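KLLA0E08119p (Kluyveromyces lactis, PDB 3VA7) probably carboxylates urea to urea-1-carboxylate with ATP, hydrogencarbonate and biotin, as part of a longer enzyme that also hydrolyses that product, this chain holding the biotin-dependent carboxylase part. Local coordinates at residues A[687-693]-A[775-781]. Residues are numbered along the deposited sequence; the frame is centred on the assembly and turned at random.
Sequences FNDKWKV and PGDTIQF
Trp691 and Ile779 form an antiparallel hydrogen-bonded pair: Trp691 N reaches Ile779 O at 2.8 Å, and Ile779 N reaches Trp691 O at 2.7 Å. Beyond the non-hydrogen-bonded pair Lys692–Thr778, where residues 775-777 are loop, backbone hydrogen bonds continue from Val693 N to Asp777 O (2.9 Å) and from Gly776 N to Val693 O (2.8 Å). Lys692 bends at its last torsion (chi4 45°), which brings NZ to Gly776 O, 3.2 Å away.

On the buried face, Trp691 CB meets Ile779 CG1 at 3.7 Å, and CD1 of the indole touches CE2 of Phe781, the five-membered ring of Trp691 and the Phe781 ring meeting obliquely, at 47°. Ile779 CG1 also lies above one face of the Phe781 ring, toward its rim. Leu704 of strand 701-705 packs on all three side chains.

Toward helix 680-688 the direct backbone bonds give way to other links. Gln780, extended with CG anti to its N (chi1 -172°), sends NE2 to Phe687 O at 3.1 Å, in the carbonyl plane, while Lys664 binds its OE1. One water donates to both Phe687 O and Phe781 O; a second joins Asp689 O to Phe781 N. A leucine at Gln780 would probably leave Phe687 O without this amide donor, though still with its water, and Lys664 without this acceptor.

Lys690 and Thr778 both turn to Asp662, by salt bridge and hydrogen bond respectively. Gln780 also bonds through its backbone to Trp663 and Ile665, so strand 778-783 lies between strands 662-669 and 691-698, in a mixed seven-stranded sheet whose first and last strands also pair, within the A and B part of the carboxyltransferase domain, with Val693 about 11 Å from the bound biotin group.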
loop_
_atom_site.group_PDB
_atom_site.type_symbol
_atom_site.label_atom_id
_atom_site.label_comp_id
_atom_site.label_asym_id
_atom_site.label_seq_id
_atom_site.Cartn_x
_atom_site.Cartn_y
_atom_site.Cartn_z
ATOM N N PHE A 687 -5.342 36.202 -14.386
ATOM C CA PHE A 687 -4.424 36.005 -15.527
ATOM C C PHE A 687 -3.385 37.134 -15.655
ATOM O O PHE A 687 -2.312 36.925 -16.243
ATOM C CB PHE A 687 -5.193 35.887 -16.831
ATOM C CG PHE A 687 -6.041 34.628 -16.962
ATOM C CD1 PHE A 687 -5.514 33.461 -17.515
ATOM C CD2 PHE A 687 -7.394 34.640 -16.626
ATOM C CE1 PHE A 687 -6.310 32.299 -17.701
ATOM C CE2 PHE A 687 -8.204 33.482 -16.788
ATOM C CZ PHE A 687 -7.665 32.309 -17.323
ATOM N N ASN A 688 -3.698 38.320 -15.107
ATOM C CA ASN A 688 -2.762 39.440 -15.117
ATOM C C ASN A 688 -1.664 39.298 -14.064
ATOM O O ASN A 688 -0.493 39.470 -14.400
ATOM C CB ASN A 688 -3.463 40.793 -14.962
ATOM C CG ASN A 688 -4.372 41.164 -16.161
ATOM O OD1 ASN A 688 -4.375 40.509 -17.233
ATOM N ND2 ASN A 688 -5.163 42.238 -15.970
ATOM N N ASP A 689 -2.025 39.004 -12.808
ATOM C CA ASP A 689 -1.021 38.856 -11.722
ATOM C C ASP A 689 -0.209 37.550 -11.701
ATOM O O ASP A 689 -0.580 36.562 -12.353
ATOM C CB ASP A 689 -1.631 39.103 -10.346
ATOM C CG ASP A 689 -2.351 40.424 -10.280
ATOM O OD1 ASP A 689 -3.081 40.657 -9.280
ATOM O OD2 ASP A 689 -2.228 41.211 -11.265
ATOM N N LYS A 690 0.914 37.598 -10.983
ATOM C CA LYS A 690 1.754 36.451 -10.797
ATOM C C LYS A 690 1.366 35.788 -9.511
ATOM O O LYS A 690 0.837 36.425 -8.605
ATOM C CB LYS A 690 3.230 36.833 -10.767
ATOM C CG LYS A 690 3.652 37.465 -12.035
ATOM C CD LYS A 690 4.956 36.971 -12.528
ATOM C CE LYS A 690 5.713 38.129 -13.229
ATOM N NZ LYS A 690 7.066 37.693 -13.748
ATOM N N TRP A 691 1.615 34.489 -9.460
ATOM C CA TRP A 691 1.279 33.658 -8.318
ATOM C C TRP A 691 2.579 33.118 -7.765
ATOM O O TRP A 691 3.456 32.710 -8.538
ATOM C CB TRP A 691 0.414 32.477 -8.770
ATOM C CG TRP A 691 -0.983 32.889 -9.142
ATOM C CD1 TRP A 691 -1.469 33.210 -10.413
ATOM C CD2 TRP A 691 -2.074 33.054 -8.242
ATOM N NE1 TRP A 691 -2.794 33.546 -10.326
ATOM C CE2 TRP A 691 -3.194 33.467 -9.013
ATOM C CE3 TRP A 691 -2.220 32.884 -6.865
ATOM C CZ2 TRP A 691 -4.440 33.719 -8.439
ATOM C CZ3 TRP A 691 -3.447 33.154 -6.284
ATOM C CH2 TRP A 691 -4.549 33.561 -7.070
ATOM N N LYS A 692 2.680 33.099 -6.431
ATOM C CA LYS A 692 3.856 32.592 -5.750
ATOM C C LYS A 692 3.578 31.173 -5.217
ATOM O O LYS A 692 2.532 30.939 -4.606
ATOM C CB LYS A 692 4.183 33.557 -4.622
ATOM C CG LYS A 692 5.589 33.507 -4.035
ATOM C CD LYS A 692 5.875 34.890 -3.400
ATOM C CE LYS A 692 7.385 35.226 -3.231
ATOM N NZ LYS A 692 8.319 34.947 -4.400
ATOM N N VAL A 693 4.497 30.249 -5.438
ATOM C CA VAL A 693 4.378 28.896 -4.943
ATOM C C VAL A 693 4.614 28.767 -3.414
ATOM O O VAL A 693 5.678 29.168 -2.891
ATOM C CB VAL A 693 5.395 27.997 -5.654
ATOM C CG1 VAL A 693 5.277 26.525 -5.156
ATOM C CG2 VAL A 693 5.204 28.080 -7.126
ATOM N N PRO A 775 8.951 25.995 -3.831
ATOM C CA PRO A 775 8.376 27.150 -3.095
ATOM C C PRO A 775 9.127 28.402 -3.430
ATOM O O PRO A 775 10.323 28.335 -3.700
ATOM C CB PRO A 775 8.575 26.797 -1.642
ATOM C CG PRO A 775 8.598 25.310 -1.625
ATOM C CD PRO A 775 9.158 24.830 -2.967
ATOM N N GLY A 776 8.401 29.507 -3.511
ATOM C CA GLY A 776 8.960 30.766 -3.876
ATOM C C GLY A 776 8.969 31.039 -5.360
ATOM O O GLY A 776 9.144 32.185 -5.741
ATOM N N ASP A 777 8.778 30.038 -6.223
ATOM C CA ASP A 777 8.743 30.309 -7.667
ATOM C C ASP A 777 7.563 31.227 -7.914
ATOM O O ASP A 777 6.624 31.236 -7.127
ATOM C CB ASP A 777 8.599 29.050 -8.529
ATOM C CG ASP A 777 9.876 28.213 -8.613
ATOM O OD1 ASP A 777 9.846 27.173 -9.324
ATOM O OD2 ASP A 777 10.911 28.537 -7.968
ATOM N N THR A 778 7.633 32.029 -8.981
ATOM C CA THR A 778 6.486 32.800 -9.452
ATOM C C THR A 778 5.949 32.190 -10.752
ATOM O O THR A 778 6.703 31.663 -11.572
ATOM C CB THR A 778 6.859 34.296 -9.719
ATOM O OG1 THR A 778 8.091 34.359 -10.460
ATOM C CG2 THR A 778 7.044 35.045 -8.431
ATOM N N ILE A 779 4.653 32.282 -10.973
ATOM C CA ILE A 779 4.091 31.752 -12.201
ATOM C C ILE A 779 3.038 32.690 -12.682
ATOM O O ILE A 779 2.499 33.476 -11.883
ATOM C CB ILE A 779 3.487 30.301 -12.029
ATOM C CG1 ILE A 779 2.167 30.320 -11.255
ATOM C CG2 ILE A 779 4.472 29.353 -11.321
ATOM C CD1 ILE A 779 1.692 28.921 -10.813
ATOM N N GLN A 780 2.728 32.603 -13.974
ATOM C CA GLN A 780 1.609 33.337 -14.574
ATOM C C GLN A 780 0.929 32.381 -15.513
ATOM O O GLN A 780 1.578 31.677 -16.321
ATOM C CB GLN A 780 2.092 34.539 -15.380
ATOM C CG GLN A 780 0.965 35.435 -15.853
ATOM C CD GLN A 780 1.450 36.625 -16.693
ATOM O OE1 GLN A 780 2.540 36.595 -17.297
ATOM N NE2 GLN A 780 0.634 37.674 -16.743
ATOM N N PHE A 781 -0.389 32.340 -15.387
ATOM C CA PHE A 781 -1.211 31.463 -16.217
ATOM C C PHE A 781 -1.581 32.143 -17.504
ATOM O O PHE A 781 -2.080 33.258 -17.551
ATOM C CB PHE A 781 -2.461 31.031 -15.448
ATOM C CG PHE A 781 -2.163 30.178 -14.252
ATOM C CD1 PHE A 781 -1.514 28.941 -14.409
ATOM C CD2 PHE A 781 -2.536 30.599 -12.969
ATOM C CE1 PHE A 781 -1.226 28.152 -13.322
ATOM C CE2 PHE A 781 -2.253 29.796 -11.849
ATOM C CZ PHE A 781 -1.587 28.578 -12.011
HETATM O O HOH W 1 -2.483 35.856 -18.771
HETATM O O HOH W 2 -1.765 34.258 -13.657
#